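Local coordinates for signal recognition particle 54 kDa protein (Aeropyrum pernix, PDB 7EPK), which is the SRP54 subunit of the archaeal signal recognition particle, joining a helical-bundle domain, a P-loop GTPase domain with GDP bound and a signal-peptide-binding domain, at residues P61-Y75 and L296-E308. Numbering follows the deposited sequence.
Sequences PPGVTRRDWMIKIVY and LESLLERIKSLEE
Ile303 lies at the middle of the contact, its CG1 3.8 Å from Val64 CG1 and its terminal CD1 resting against both Asp68 O and Lys72 CB. With CG1 beside the backbone N and the chain extended beyond it, that methyl lies at the edge of the Trp69 ring, near its plane. Buried Val64 turns its other methyl, CG2, to Ile303 CG2 and Leu306 CD2. On one flank, Leu299 spreads its two methyls over helix 66-81: CD2 meets Asp68 O at 3.5 Å, and CD1 packs on Ile71 CB. Leu296 continues this apolar row, CD2 against Tyr75 CD1 and CE1, CD1 against Tyr75 CB and Ile71 CG2.

At the surface on the Leu299 side, exposed Arg302, bent at chi3, brings NE to Asp68 OD2 at 3.1 Å in a salt bridge whose hydrogen bond is weak (126°), although the carboxylate and guanidinium planes lie only 14° apart. The opposite margin is looser and more polar. Lys72 fits as a knob among Leu299, Leu300, Ile303 and Lys304, while its NZ pairs with Glu76; Glu307 OE2 touches Pro61 CG at 3.7 Å. In the same type II turn, exposed Gly63 sets its O against Leu306 CD2.

The axes of the short segments 66-75 and 296-308 cross at -119°, joining the helical bundle to helix 293-320; helix 4-13 meets Asp68, Ile71 and Leu299, and helix 283-291 covers Tyr75 and Leu296.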
# COMPACT_ATOMS: atom_id res chain seq x y z
N PRO A 61 -19.49 -5.00 10.45
CA PRO A 61 -19.37 -6.01 11.51
C PRO A 61 -19.95 -5.57 12.85
O PRO A 61 -20.01 -4.36 13.12
CB PRO A 61 -17.85 -6.19 11.65
CG PRO A 61 -17.29 -4.89 11.13
CD PRO A 61 -18.18 -4.57 9.95
N PRO A 62 -20.39 -6.52 13.72
CA PRO A 62 -21.05 -6.20 14.98
C PRO A 62 -20.35 -5.03 15.68
O PRO A 62 -19.18 -5.13 15.97
CB PRO A 62 -20.95 -7.51 15.77
CG PRO A 62 -21.01 -8.59 14.71
CD PRO A 62 -20.28 -7.98 13.52
N GLY A 63 -21.05 -3.91 15.82
CA GLY A 63 -20.58 -2.74 16.59
C GLY A 63 -20.16 -1.57 15.73
O GLY A 63 -20.30 -0.42 16.23
N VAL A 64 -19.63 -1.82 14.52
CA VAL A 64 -19.08 -0.75 13.63
C VAL A 64 -20.25 0.08 13.09
O VAL A 64 -21.23 -0.51 12.60
CB VAL A 64 -18.24 -1.30 12.46
CG1 VAL A 64 -17.82 -0.18 11.50
CG2 VAL A 64 -17.01 -2.05 12.95
N THR A 65 -20.13 1.41 13.16
CA THR A 65 -21.12 2.36 12.60
C THR A 65 -21.20 2.18 11.07
O THR A 65 -20.16 1.90 10.44
CB THR A 65 -20.84 3.83 12.97
OG1 THR A 65 -19.71 4.40 12.30
CG2 THR A 65 -20.69 4.06 14.46
N ARG A 66 -22.41 2.28 10.53
CA ARG A 66 -22.76 2.41 9.08
C ARG A 66 -21.76 3.31 8.31
O ARG A 66 -21.31 2.89 7.24
CB ARG A 66 -24.19 2.95 8.92
CG ARG A 66 -24.60 4.11 9.84
CD ARG A 66 -23.61 4.73 10.84
NE ARG A 66 -23.88 6.11 11.22
CZ ARG A 66 -23.04 6.94 11.85
NH1 ARG A 66 -21.81 6.58 12.16
NH2 ARG A 66 -23.43 8.17 12.15
N ARG A 67 -21.45 4.50 8.83
CA ARG A 67 -20.60 5.49 8.12
C ARG A 67 -19.17 4.98 8.10
O ARG A 67 -18.58 4.94 7.00
CB ARG A 67 -20.68 6.87 8.77
CG ARG A 67 -21.97 7.61 8.46
CD ARG A 67 -22.20 8.78 9.40
NE ARG A 67 -23.61 9.11 9.42
CZ ARG A 67 -24.12 10.20 8.89
NH1 ARG A 67 -23.31 11.09 8.34
NH2 ARG A 67 -25.43 10.39 8.91
N ASP A 68 -18.63 4.59 9.26
CA ASP A 68 -17.23 4.09 9.36
C ASP A 68 -17.06 2.97 8.32
O ASP A 68 -16.03 2.96 7.63
CB ASP A 68 -16.85 3.73 10.81
CG ASP A 68 -16.72 4.92 11.75
OD1 ASP A 68 -16.60 6.06 11.24
OD2 ASP A 68 -16.76 4.72 13.00
N TRP A 69 -18.06 2.12 8.14
CA TRP A 69 -17.96 0.94 7.25
C TRP A 69 -17.97 1.39 5.79
O TRP A 69 -17.50 0.64 4.93
CB TRP A 69 -19.11 -0.03 7.49
CG TRP A 69 -19.01 -1.32 6.74
CD1 TRP A 69 -19.93 -1.83 5.87
CD2 TRP A 69 -17.93 -2.27 6.80
NE1 TRP A 69 -19.50 -3.05 5.40
CE2 TRP A 69 -18.27 -3.34 5.95
CE3 TRP A 69 -16.70 -2.32 7.49
CZ2 TRP A 69 -17.44 -4.45 5.77
CZ3 TRP A 69 -15.88 -3.42 7.31
CH2 TRP A 69 -16.25 -4.46 6.46
N MET A 70 -18.60 2.52 5.52
CA MET A 70 -18.82 2.96 4.13
C MET A 70 -17.52 3.62 3.66
O MET A 70 -17.14 3.36 2.52
CB MET A 70 -20.00 3.93 3.99
CG MET A 70 -20.29 4.30 2.55
SD MET A 70 -20.71 2.87 1.55
CE MET A 70 -21.24 3.73 0.07
N ILE A 71 -16.88 4.43 4.51
CA ILE A 71 -15.59 5.07 4.17
C ILE A 71 -14.53 3.98 3.99
O ILE A 71 -13.72 4.09 3.06
CB ILE A 71 -15.21 6.12 5.22
CG1 ILE A 71 -16.20 7.27 5.22
CG2 ILE A 71 -13.78 6.60 4.99
CD1 ILE A 71 -16.31 7.94 3.87
N LYS A 72 -14.56 2.94 4.82
CA LYS A 72 -13.64 1.78 4.74
C LYS A 72 -13.81 1.12 3.37
O LYS A 72 -12.82 0.55 2.87
CB LYS A 72 -13.92 0.83 5.90
CG LYS A 72 -13.35 -0.58 5.79
CD LYS A 72 -11.91 -0.70 6.22
CE LYS A 72 -11.63 -2.07 6.77
NZ LYS A 72 -12.34 -3.11 5.99
N ILE A 73 -15.00 1.17 2.79
CA ILE A 73 -15.31 0.60 1.45
C ILE A 73 -14.88 1.59 0.37
O ILE A 73 -14.41 1.13 -0.70
CB ILE A 73 -16.80 0.24 1.33
CG1 ILE A 73 -17.13 -1.06 2.07
CG2 ILE A 73 -17.19 0.16 -0.14
CD1 ILE A 73 -18.58 -1.51 1.96
N VAL A 74 -15.04 2.90 0.60
CA VAL A 74 -14.70 3.94 -0.41
C VAL A 74 -13.17 3.93 -0.58
O VAL A 74 -12.70 3.67 -1.70
CB VAL A 74 -15.29 5.31 -0.02
CG1 VAL A 74 -14.69 6.48 -0.78
CG2 VAL A 74 -16.80 5.31 -0.20
N TYR A 75 -12.43 4.10 0.51
CA TYR A 75 -10.96 3.92 0.60
C TYR A 75 -10.57 2.65 -0.19
O TYR A 75 -9.93 2.76 -1.24
CB TYR A 75 -10.51 3.88 2.06
CG TYR A 75 -9.10 3.39 2.30
CD1 TYR A 75 -8.00 4.16 1.97
CD2 TYR A 75 -8.86 2.15 2.88
CE1 TYR A 75 -6.70 3.71 2.19
CE2 TYR A 75 -7.57 1.69 3.11
CZ TYR A 75 -6.48 2.47 2.76
OH TYR A 75 -5.22 2.01 2.98
N LEU A 296 -8.89 8.97 8.43
CA LEU A 296 -8.90 7.61 7.82
C LEU A 296 -8.19 6.61 8.74
O LEU A 296 -8.70 5.49 8.86
CB LEU A 296 -8.25 7.60 6.44
CG LEU A 296 -8.42 6.28 5.71
CD1 LEU A 296 -9.87 6.03 5.31
CD2 LEU A 296 -7.55 6.23 4.48
N GLU A 297 -7.04 6.97 9.32
CA GLU A 297 -6.27 5.99 10.14
C GLU A 297 -6.98 5.86 11.50
O GLU A 297 -7.03 4.71 12.03
CB GLU A 297 -4.78 6.34 10.22
CG GLU A 297 -4.45 7.52 11.11
CD GLU A 297 -3.07 8.09 10.85
OE1 GLU A 297 -2.30 7.42 10.12
OE2 GLU A 297 -2.78 9.20 11.36
N SER A 298 -7.57 6.94 12.02
CA SER A 298 -8.44 6.89 13.22
C SER A 298 -9.57 5.87 13.00
O SER A 298 -9.80 5.01 13.89
CB SER A 298 -9.00 8.26 13.59
OG SER A 298 -10.10 8.14 14.48
N LEU A 299 -10.21 5.93 11.84
CA LEU A 299 -11.41 5.14 11.48
C LEU A 299 -11.05 3.66 11.33
O LEU A 299 -11.87 2.82 11.72
CB LEU A 299 -11.97 5.72 10.17
CG LEU A 299 -13.21 5.06 9.59
CD1 LEU A 299 -13.99 6.10 8.79
CD2 LEU A 299 -12.87 3.86 8.72
N LEU A 300 -9.87 3.34 10.77
CA LEU A 300 -9.50 1.91 10.52
C LEU A 300 -9.16 1.24 11.84
O LEU A 300 -9.45 0.05 11.94
CB LEU A 300 -8.35 1.81 9.51
CG LEU A 300 -8.76 1.42 8.09
CD1 LEU A 300 -9.53 2.55 7.41
CD2 LEU A 300 -7.55 1.05 7.25
N GLU A 301 -8.59 1.97 12.81
CA GLU A 301 -8.33 1.45 14.19
C GLU A 301 -9.67 1.36 14.94
O GLU A 301 -10.00 0.26 15.41
CB GLU A 301 -7.27 2.27 14.93
CG GLU A 301 -5.87 1.65 14.86
CD GLU A 301 -5.71 0.31 15.58
OE1 GLU A 301 -5.14 -0.63 14.96
OE2 GLU A 301 -6.14 0.20 16.75
N ARG A 302 -10.43 2.46 15.00
CA ARG A 302 -11.82 2.51 15.54
C ARG A 302 -12.60 1.24 15.13
O ARG A 302 -13.37 0.75 15.97
CB ARG A 302 -12.51 3.79 15.07
CG ARG A 302 -13.91 4.03 15.61
CD ARG A 302 -14.30 5.50 15.57
NE ARG A 302 -14.23 6.05 14.21
CZ ARG A 302 -13.82 7.28 13.88
NH1 ARG A 302 -13.80 7.64 12.60
NH2 ARG A 302 -13.43 8.14 14.79
N ILE A 303 -12.39 0.71 13.91
CA ILE A 303 -13.04 -0.54 13.40
C ILE A 303 -12.31 -1.77 13.96
O ILE A 303 -13.00 -2.67 14.46
CB ILE A 303 -13.09 -0.57 11.86
CG1 ILE A 303 -14.11 0.42 11.29
CG2 ILE A 303 -13.36 -1.99 11.35
CD1 ILE A 303 -14.14 0.49 9.77
N LYS A 304 -10.97 -1.84 13.87
CA LYS A 304 -10.17 -3.04 14.27
C LYS A 304 -10.29 -3.29 15.79
O LYS A 304 -10.41 -4.46 16.18
CB LYS A 304 -8.71 -2.94 13.79
CG LYS A 304 -8.31 -3.87 12.64
CD LYS A 304 -9.31 -3.98 11.47
CE LYS A 304 -8.89 -3.31 10.18
NZ LYS A 304 -9.54 -1.99 9.95
N SER A 305 -10.30 -2.25 16.64
CA SER A 305 -10.64 -2.39 18.08
C SER A 305 -11.90 -3.23 18.20
O SER A 305 -11.82 -4.33 18.78
CB SER A 305 -10.83 -1.07 18.74
OG SER A 305 -9.74 -0.21 18.46
N LEU A 306 -13.00 -2.75 17.60
CA LEU A 306 -14.36 -3.35 17.67
C LEU A 306 -14.36 -4.81 17.19
O LEU A 306 -15.04 -5.62 17.82
CB LEU A 306 -15.34 -2.50 16.84
CG LEU A 306 -16.10 -1.43 17.61
CD1 LEU A 306 -15.21 -0.68 18.60
CD2 LEU A 306 -16.77 -0.46 16.66
N GLU A 307 -13.61 -5.14 16.14
CA GLU A 307 -13.53 -6.53 15.62
C GLU A 307 -12.75 -7.39 16.62
O GLU A 307 -13.01 -8.61 16.70
CB GLU A 307 -12.91 -6.54 14.22
CG GLU A 307 -13.75 -5.78 13.21
CD GLU A 307 -13.40 -6.02 11.75
OE1 GLU A 307 -12.90 -7.12 11.42
OE2 GLU A 307 -13.63 -5.09 10.94
N GLU A 308 -11.83 -6.78 17.37
CA GLU A 308 -11.06 -7.48 18.43
C GLU A 308 -12.04 -7.77 19.59
O GLU A 308 -12.30 -8.98 19.84
CB GLU A 308 -9.82 -6.66 18.82
CG GLU A 308 -8.69 -6.71 17.78
CD GLU A 308 -7.61 -5.62 17.89
OE1 GLU A 308 -6.52 -5.79 17.30
OE2 GLU A 308 -7.86 -4.59 18.56